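Long-range contacts in ubiquitin domain-containing protein DSK2,putative (Plasmodium falciparum, PDB 6JL3), which probably acts as a ubiquitin-proteasome shuttle factor, its ubiquitin-like domain, the part described here, being the module expected to engage proteasomal receptors: residues A[23-28]-A[55-61]; A[3-7]-A[18-23]. All blocks are in the same frame, centred on the assembly; numbering follows the deposited sequence.

Contact 1. Residues A[23-28]-A[55-61]; sequences PDITVL and KDKESLT
In this ubiquitin-like (beta-grasp) domain, segment 55-61, a loop ending in a 3-10 segment, runs beside segment 23-28, a loop that runs into the first turn of helix 27-35. Backbone hydrogen bonds join the N-terminal end of that helix to the loop after strand 52-53. Ile-25 (phi/psi -64/164) and Thr-26 (-85/166) are extended, Val-27 (-57/-42) helical. Lys-55 opens a type I beta turn that ends at Glu-58, closed by Glu-58 N to Lys-55 O at 3.0 Å; Lys-55 O also lies 3.2 Å from CB of buried Val-27 (chi1 t), directed toward 55-61. Asp-56 (-49/-48) accepts Leu-28 N on its O at 2.9 Å, its carboxylate salt-bridged to Lys-31. Glu-58, extended again (-94/142), offers its O to Val-27 N at 2.9 Å and to Thr-26 CA in a CA-H...O contact of 3.2 Å. Thr-26 and Ser-59 form a single bridge with CA atoms 4.1 Å apart; Thr-26 (chi1 p) is the N-cap of the helix, its OG1 bonded to Asp-29 N. Leu-60 (-61/-27) donates its N to Ile-25 O at 2.9 Å and 163°. With its m,t rotamer it packs inward to Leu-30, CD1 3.7 Å from Ile-25 CG1 and CD2 3.8 Å from Val-27 CG2. Thr-61 places CG2 3.2 Å from Pro-23 O, and its OG1 shares a 2.8 Å hydrogen bond with Ser-59 OG.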
ATOM      1  N   PRO A  23       3.037  -0.473  11.197  1.00 16.97           N
ATOM      2  CA  PRO A  23       2.782   0.868  10.643  1.00 19.99           C
ATOM      3  C   PRO A  23       4.024   1.622  10.203  1.00 20.78           C
ATOM      4  O   PRO A  23       3.881   2.627   9.494  1.00 23.65           O
ATOM      5  CB  PRO A  23       2.051   1.600  11.780  1.00 22.76           C
ATOM      6  CG  PRO A  23       2.341   0.816  13.006  1.00 22.01           C
ATOM      7  CD  PRO A  23       2.530  -0.613  12.573  1.00 20.72           C
ATOM      8  N   ASP A  24       5.225   1.179  10.577  1.00 19.88           N
ATOM      9  CA  ASP A  24       6.444   1.905  10.241  1.00 21.02           C
ATOM     10  C   ASP A  24       7.246   1.269   9.107  1.00 20.80           C
ATOM     11  O   ASP A  24       8.374   1.699   8.851  1.00 21.63           O
ATOM     12  CB  ASP A  24       7.321   2.111  11.479  1.00 24.99           C
ATOM     13  CG  ASP A  24       7.637   0.819  12.209  1.00 29.95           C
ATOM     14  OD1 ASP A  24       7.057  -0.237  11.878  0.87 31.12           O
ATOM     15  OD2 ASP A  24       8.476   0.874  13.134  1.00 33.43           O
ATOM     16  N   ILE A  25       6.697   0.271   8.410  1.00 15.96           N
ATOM     17  CA  ILE A  25       7.383  -0.232   7.222  1.00 14.01           C
ATOM     18  C   ILE A  25       7.451   0.888   6.178  1.00 12.57           C
ATOM     19  O   ILE A  25       6.732   1.889   6.248  1.00 14.25           O
ATOM     20  CB  ILE A  25       6.720  -1.496   6.650  1.00 12.81           C
ATOM     21  CG1 ILE A  25       5.317  -1.184   6.127  1.00 12.45           C
ATOM     22  CG2 ILE A  25       6.704  -2.616   7.697  1.00 14.63           C
ATOM     23  CD1 ILE A  25       4.689  -2.347   5.366  1.00 12.69           C
ATOM     24  N   THR A  26       8.324   0.709   5.192  1.00 11.86           N
ATOM     25  CA  THR A  26       8.415   1.709   4.137  1.00 11.83           C
ATOM     26  C   THR A  26       7.371   1.439   3.053  1.00 10.89           C
ATOM     27  O   THR A  26       6.788   0.350   2.958  1.00 10.94           O
ATOM     28  CB  THR A  26       9.792   1.699   3.484  1.00 13.11           C
ATOM     29  OG1 THR A  26       9.980   0.427   2.842  1.00 14.01           O
ATOM     30  CG2 THR A  26      10.876   1.966   4.510  1.00 14.40           C
ATOM     31  N   VAL A  27       7.172   2.444   2.196  1.00 10.62           N
ATOM     32  CA  VAL A  27       6.318   2.281   1.021  1.00 11.04           C
ATOM     33  C   VAL A  27       6.811   1.134   0.143  1.00 11.28           C
ATOM     34  O   VAL A  27       6.013   0.336  -0.365  1.00 10.80           O
ATOM     35  CB  VAL A  27       6.245   3.613   0.254  1.00 11.26           C
ATOM     36  CG1 VAL A  27       5.548   3.446  -1.084  1.00 11.66           C
ATOM     37  CG2 VAL A  27       5.552   4.657   1.117  1.00 11.43           C
ATOM     38  N   LEU A  28       8.126   1.029  -0.049  1.00 11.16           N
ATOM     39  CA  LEU A  28       8.667  -0.080  -0.830  1.00 11.86           C
ATOM     40  C   LEU A  28       8.344  -1.425  -0.178  1.00 11.72           C
ATOM     41  O   LEU A  28       7.958  -2.380  -0.867  1.00 11.89           O
ATOM     42  CB  LEU A  28      10.172   0.092  -1.027  1.00 13.81           C
ATOM     43  CG  LEU A  28      10.826  -0.979  -1.908  1.00 15.64           C
ATOM     44  CD1 LEU A  28      10.207  -1.030  -3.302  1.00 17.57           C
ATOM     45  CD2 LEU A  28      12.343  -0.768  -1.999  1.00 17.85           C
ATOM     46  N   LYS A  55       5.918   7.633  -1.607  1.00 11.66           N
ATOM     47  CA  LYS A  55       7.320   7.560  -2.020  1.00 12.36           C
ATOM     48  C   LYS A  55       8.035   6.368  -1.384  1.00 11.70           C
ATOM     49  O   LYS A  55       8.024   6.208  -0.157  1.00 11.70           O
ATOM     50  CB  LYS A  55       8.039   8.863  -1.652  1.00 14.08           C
ATOM     51  CG  LYS A  55       7.520  10.112  -2.381  1.00 18.88           C
ATOM     52  CD  LYS A  55       7.682   9.973  -3.892  1.00 26.20           C
ATOM     53  CE  LYS A  55       7.081  11.143  -4.672  1.00 31.15           C
ATOM     54  NZ  LYS A  55       7.811  12.420  -4.433  1.00 32.14           N
ATOM     55  N   ASP A  56       8.729   5.593  -2.225  1.00 13.35           N
ATOM     56  CA  ASP A  56       9.259   4.279  -1.864  1.00 13.59           C
ATOM     57  C   ASP A  56      10.031   4.272  -0.550  1.00 13.49           C
ATOM     58  O   ASP A  56       9.891   3.346   0.258  1.00 13.34           O
ATOM     59  CB  ASP A  56      10.232   3.801  -2.950  1.00 15.83           C
ATOM     60  CG  ASP A  56       9.558   3.176  -4.142  1.00 19.45           C
ATOM     61  OD1 ASP A  56       8.329   2.993  -4.111  1.00 19.49           O
ATOM     62  OD2 ASP A  56      10.284   2.866  -5.116  1.00 22.43           O
ATOM     63  N   LYS A  57      10.943   5.228  -0.369  1.00 13.79           N
ATOM     64  CA  LYS A  57      11.887   5.151   0.745  1.00 14.38           C
ATOM     65  C   LYS A  57      11.288   5.589   2.072  1.00 13.85           C
ATOM     66  O   LYS A  57      11.950   5.457   3.106  1.00 17.53           O
ATOM     67  CB  LYS A  57      13.150   5.966   0.445  1.00 15.85           C
ATOM     68  CG  LYS A  57      13.959   5.374  -0.696  1.00 18.82           C
ATOM     69  CD  LYS A  57      15.197   6.184  -1.030  1.00 23.85           C
ATOM     70  CE  LYS A  57      16.067   5.433  -2.026  1.00 27.68           C
ATOM     71  NZ  LYS A  57      17.363   6.125  -2.274  0.56 29.04           N
ATOM     72  N   GLU A  58      10.053   6.070   2.081  1.00 12.25           N
ATOM     73  CA  GLU A  58       9.495   6.683   3.271  1.00 12.41           C
ATOM     74  C   GLU A  58       8.707   5.694   4.113  1.00 12.08           C
ATOM     75  O   GLU A  58       8.004   4.815   3.588  1.00 13.54           O
ATOM     76  CB  GLU A  58       8.591   7.854   2.891  1.00 12.46           C
ATOM     77  CG  GLU A  58       9.270   8.978   2.095  1.00 13.99           C
ATOM     78  CD  GLU A  58      10.402   9.719   2.833  1.00 15.73           C
ATOM     79  OE1 GLU A  58      11.052   9.162   3.740  0.67 15.03           O
ATOM     80  OE2 GLU A  58      10.654  10.885   2.470  0.54 14.69           O
ATOM     81  N   SER A  59       8.826   5.838   5.430  0.58 12.22           N
ATOM     82  CA  SER A  59       8.003   5.082   6.363  0.58 12.25           C
ATOM     83  C   SER A  59       6.550   5.525   6.261  0.58 11.26           C
ATOM     84  O   SER A  59       6.259   6.717   6.123  0.58 12.17           O
ATOM     85  CB  SER A  59       8.490   5.332   7.787  0.58 13.57           C
ATOM     86  OG  SER A  59       7.650   4.697   8.735  0.58 15.11           O
ATOM     87  N   LEU A  60       5.630   4.555   6.360  1.00 11.94           N
ATOM     88  CA  LEU A  60       4.211   4.877   6.273  1.00 11.52           C
ATOM     89  C   LEU A  60       3.769   5.820   7.383  1.00 11.53           C
ATOM     90  O   LEU A  60       2.786   6.551   7.214  1.00 12.30           O
ATOM     91  CB  LEU A  60       3.379   3.596   6.340  1.00 12.46           C
ATOM     92  CG  LEU A  60       3.576   2.583   5.215  1.00 13.91           C
ATOM     93  CD1 LEU A  60       2.666   1.381   5.455  1.00 14.62           C
ATOM     94  CD2 LEU A  60       3.323   3.193   3.853  1.00 15.77           C
ATOM     95  N   THR A  61       4.458   5.803   8.525  1.00 12.55           N
ATOM     96  CA  THR A  61       4.105   6.717   9.610  1.00 12.99           C
ATOM     97  C   THR A  61       4.184   8.173   9.171  1.00 11.14           C
ATOM     98  O   THR A  61       3.432   9.004   9.680  1.00 11.71           O
ATOM     99  CB  THR A  61       4.994   6.463  10.825  1.00 16.58           C
ATOM    100  OG1 THR A  61       6.372   6.512  10.441  1.00 22.30           O
ATOM    101  CG2 THR A  61       4.678   5.108  11.430  1.00 19.89           C
TER

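Contact 2. Residues A[3-7]-A[18-23]; sequences MVINV and TVAIEP
This is an antiparallel pairing within the N-terminal beta hairpin of the ubiquitin fold, joining strand 5-11 to strand 15-21 at one edge of the mixed sheet. The short strand axes, 5-7 and 18-21, approach to 4.6 Å with their directions 148° apart, so the pair is clearly twisted. The paired residues are extended, phi between -93 and -131° and psi between 118 and 156°. Register is set by Asn-6 opposite Ala-20, a non-hydrogen-bonded pair with CA atoms 4.4 Å apart, between two hydrogen-bonded pairs. In the first of these, Ile-5 N reaches Ile-21 O and Ile-21 N reaches Ile-5 O, both at 2.8 Å; in the other, Val-7 N to Val-19 O measures 2.9 Å and Val-19 N to Val-7 O 3.0 Å. Two of these carbonyls also take CA-H...O contacts, Ala-20 CA to Ile-5 O at 3.2 Å and Asn-6 CA to Val-19 O at 3.3 Å. Ile-5, Val-7, Val-19 and Ile-21 share the face turned to helix 27-35, where Val-19 and Ile-21 touch Ile-33. Ile-5 and Ile-21, both p,t, meet CG1 to CG1 at 4.1 Å, and Ile-21 CD1 lies 3.7 Å from Val-7 CG2. On the opposite face Asn-6 OD1 stands 3.7 Å from Ala-20 CB. The chemistry is thus two-sided: an aliphatic layer faces the helix, whereas exposed Asn-6 and Ala-20 occupy the outer surface.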
ATOM      1  N   MET A   3       3.226  -5.023  16.842  1.00 31.96           N
ATOM      2  CA  MET A   3       1.804  -4.765  16.646  1.00 29.20           C
ATOM      3  C   MET A   3       1.524  -4.360  15.210  1.00 23.29           C
ATOM      4  O   MET A   3       2.297  -3.627  14.583  1.00 25.57           O
ATOM      5  CB  MET A   3       1.316  -3.671  17.593  1.00 32.94           C
ATOM      6  CG  MET A   3       1.247  -4.104  19.046  1.00 35.07           C
ATOM      7  SD  MET A   3      -0.417  -4.507  19.605  0.50 37.62           S
ATOM      8  CE  MET A   3      -1.170  -2.882  19.634  1.00 37.87           C
ATOM      9  N   VAL A   4       0.398  -4.832  14.692  1.00 18.54           N
ATOM     10  CA  VAL A   4       0.046  -4.597  13.302  1.00 15.28           C
ATOM     11  C   VAL A   4      -1.271  -3.835  13.220  1.00 13.92           C
ATOM     12  O   VAL A   4      -2.089  -3.835  14.145  1.00 17.18           O
ATOM     13  CB  VAL A   4      -0.009  -5.901  12.476  1.00 17.35           C
ATOM     14  CG1 VAL A   4       1.391  -6.473  12.285  1.00 17.74           C
ATOM     15  CG2 VAL A   4      -0.925  -6.927  13.144  1.00 18.26           C
ATOM     16  N   ILE A   5      -1.444  -3.154  12.087  1.00 12.23           N
ATOM     17  CA  ILE A   5      -2.671  -2.470  11.717  1.00 11.68           C
ATOM     18  C   ILE A   5      -3.144  -3.069  10.395  1.00 11.74           C
ATOM     19  O   ILE A   5      -2.359  -3.608   9.615  1.00 12.96           O
ATOM     20  CB  ILE A   5      -2.469  -0.940  11.587  1.00 11.68           C
ATOM     21  CG1 ILE A   5      -1.504  -0.607  10.443  1.00 11.31           C
ATOM     22  CG2 ILE A   5      -1.981  -0.346  12.910  1.00 13.41           C
ATOM     23  CD1 ILE A   5      -1.556   0.861  10.004  1.00 12.96           C
ATOM     24  N   ASN A   6      -4.441  -2.951  10.136  1.00 11.35           N
ATOM     25  CA  ASN A   6      -4.992  -3.400   8.867  1.00 11.06           C
ATOM     26  C   ASN A   6      -5.041  -2.247   7.875  1.00 11.41           C
ATOM     27  O   ASN A   6      -5.444  -1.132   8.214  1.00 13.98           O
ATOM     28  CB  ASN A   6      -6.408  -3.953   9.055  1.00 13.92           C
ATOM     29  CG  ASN A   6      -6.422  -5.277   9.777  1.00 20.66           C
ATOM     30  OD1 ASN A   6      -5.670  -6.194   9.440  1.00 22.13           O
ATOM     31  ND2 ASN A   6      -7.275  -5.386  10.786  0.66 23.37           N
ATOM     32  N   VAL A   7      -4.617  -2.524   6.647  1.00  9.95           N
ATOM     33  CA  VAL A   7      -4.756  -1.601   5.531  1.00 10.80           C
ATOM     34  C   VAL A   7      -5.402  -2.358   4.381  1.00 10.18           C
ATOM     35  O   VAL A   7      -4.975  -3.469   4.037  1.00 11.22           O
ATOM     36  CB  VAL A   7      -3.403  -1.005   5.099  1.00 12.38           C
ATOM     37  CG1 VAL A   7      -3.571  -0.104   3.882  1.00 13.78           C
ATOM     38  CG2 VAL A   7      -2.774  -0.246   6.263  1.00 14.73           C
ATOM     39  N   THR A  18      -6.984  -7.033   2.006  1.00 10.12           N
ATOM     40  CA  THR A  18      -6.568  -6.362   3.232  1.00 10.08           C
ATOM     41  C   THR A  18      -5.370  -7.105   3.801  1.00 10.74           C
ATOM     42  O   THR A  18      -5.330  -8.337   3.767  1.00 12.72           O
ATOM     43  CB  THR A  18      -7.708  -6.346   4.269  1.00 11.75           C
ATOM     44  OG1 THR A  18      -8.835  -5.642   3.726  1.00 13.56           O
ATOM     45  CG2 THR A  18      -7.276  -5.691   5.576  1.00 13.67           C
ATOM     46  N   VAL A  19      -4.388  -6.349   4.300  1.00 10.55           N
ATOM     47  CA  VAL A  19      -3.210  -6.914   4.944  1.00 10.68           C
ATOM     48  C   VAL A  19      -3.026  -6.296   6.324  1.00  9.93           C
ATOM     49  O   VAL A  19      -3.470  -5.182   6.600  1.00 12.76           O
ATOM     50  CB  VAL A  19      -1.925  -6.740   4.104  1.00 11.78           C
ATOM     51  CG1 VAL A  19      -1.915  -7.722   2.952  1.00 13.40           C
ATOM     52  CG2 VAL A  19      -1.787  -5.305   3.604  1.00 12.93           C
ATOM     53  N   ALA A  20      -2.350  -7.041   7.188  1.00 10.02           N
ATOM     54  CA  ALA A  20      -1.966  -6.575   8.515  1.00 10.29           C
ATOM     55  C   ALA A  20      -0.470  -6.298   8.483  1.00 10.53           C
ATOM     56  O   ALA A  20       0.326  -7.211   8.241  1.00 11.63           O
ATOM     57  CB  ALA A  20      -2.297  -7.627   9.573  1.00 13.36           C
ATOM     58  N   ILE A  21      -0.099  -5.042   8.714  1.00 11.41           N
ATOM     59  CA  ILE A  21       1.264  -4.579   8.524  1.00 11.70           C
ATOM     60  C   ILE A  21       1.725  -3.808   9.756  1.00 12.52           C
ATOM     61  O   ILE A  21       0.919  -3.246  10.505  1.00 12.98           O
ATOM     62  CB  ILE A  21       1.373  -3.690   7.265  1.00 12.10           C
ATOM     63  CG1 ILE A  21       0.477  -2.452   7.391  1.00 13.58           C
ATOM     64  CG2 ILE A  21       0.993  -4.479   6.026  1.00 14.99           C
ATOM     65  CD1 ILE A  21       0.706  -1.423   6.303  1.00 18.03           C
ATOM     66  N   GLU A  22       3.034  -3.773   9.954  1.00 13.85           N
ATOM     67  CA  GLU A  22       3.601  -2.862  10.940  1.00 16.38           C
ATOM     68  C   GLU A  22       3.505  -1.442  10.398  1.00 16.11           C
ATOM     69  O   GLU A  22       3.862  -1.206   9.242  1.00 17.33           O
ATOM     70  CB  GLU A  22       5.052  -3.206  11.200  1.00 17.80           C
ATOM     71  CG  GLU A  22       5.211  -4.387  12.106  1.00 22.78           C
ATOM     72  CD  GLU A  22       5.506  -5.662  11.352  0.70 26.94           C
ATOM     73  OE1 GLU A  22       5.556  -6.721  12.007  0.84 31.78           O
ATOM     74  OE2 GLU A  22       5.691  -5.614  10.114  0.48 26.21           O
ATOM     75  N   PRO A  23       3.037  -0.473  11.197  1.00 16.97           N
ATOM     76  CA  PRO A  23       2.782   0.868  10.643  1.00 19.99           C
ATOM     77  C   PRO A  23       4.024   1.622  10.203  1.00 20.78           C
ATOM     78  O   PRO A  23       3.881   2.627   9.494  1.00 23.65           O
ATOM     79  CB  PRO A  23       2.051   1.600  11.780  1.00 22.76           C
ATOM     80  CG  PRO A  23       2.341   0.816  13.006  1.00 22.01           C
ATOM     81  CD  PRO A  23       2.530  -0.613  12.573  1.00 20.72           C
TER

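In the fold
Contact 2 is regular sheet pairing, with reciprocal backbone bonds; it is partly buried, with Val-7, Val-19 and Ile-21 inside. Contact 1 is a surface contact in which Val-27 and Leu-60 are buried, and it joins a helix entry to a loop through single, unreciprocated backbone bonds and a single bridge. Pro-23 belongs to both, ending the 18-23 segment and starting 23-28, so the chain passes from the hairpin straight into the approach to helix 27-35. Their centres are 13 Å apart, yet Leu-60 CD1 packs 3.5 Å from Ile-21 CD1, and both residues touch Leu-30. The polar side chains Thr-26, Asp-56 and Ser-59 of contact 1 bond to helix 27-35 or within their segment, while backbone bridges the two.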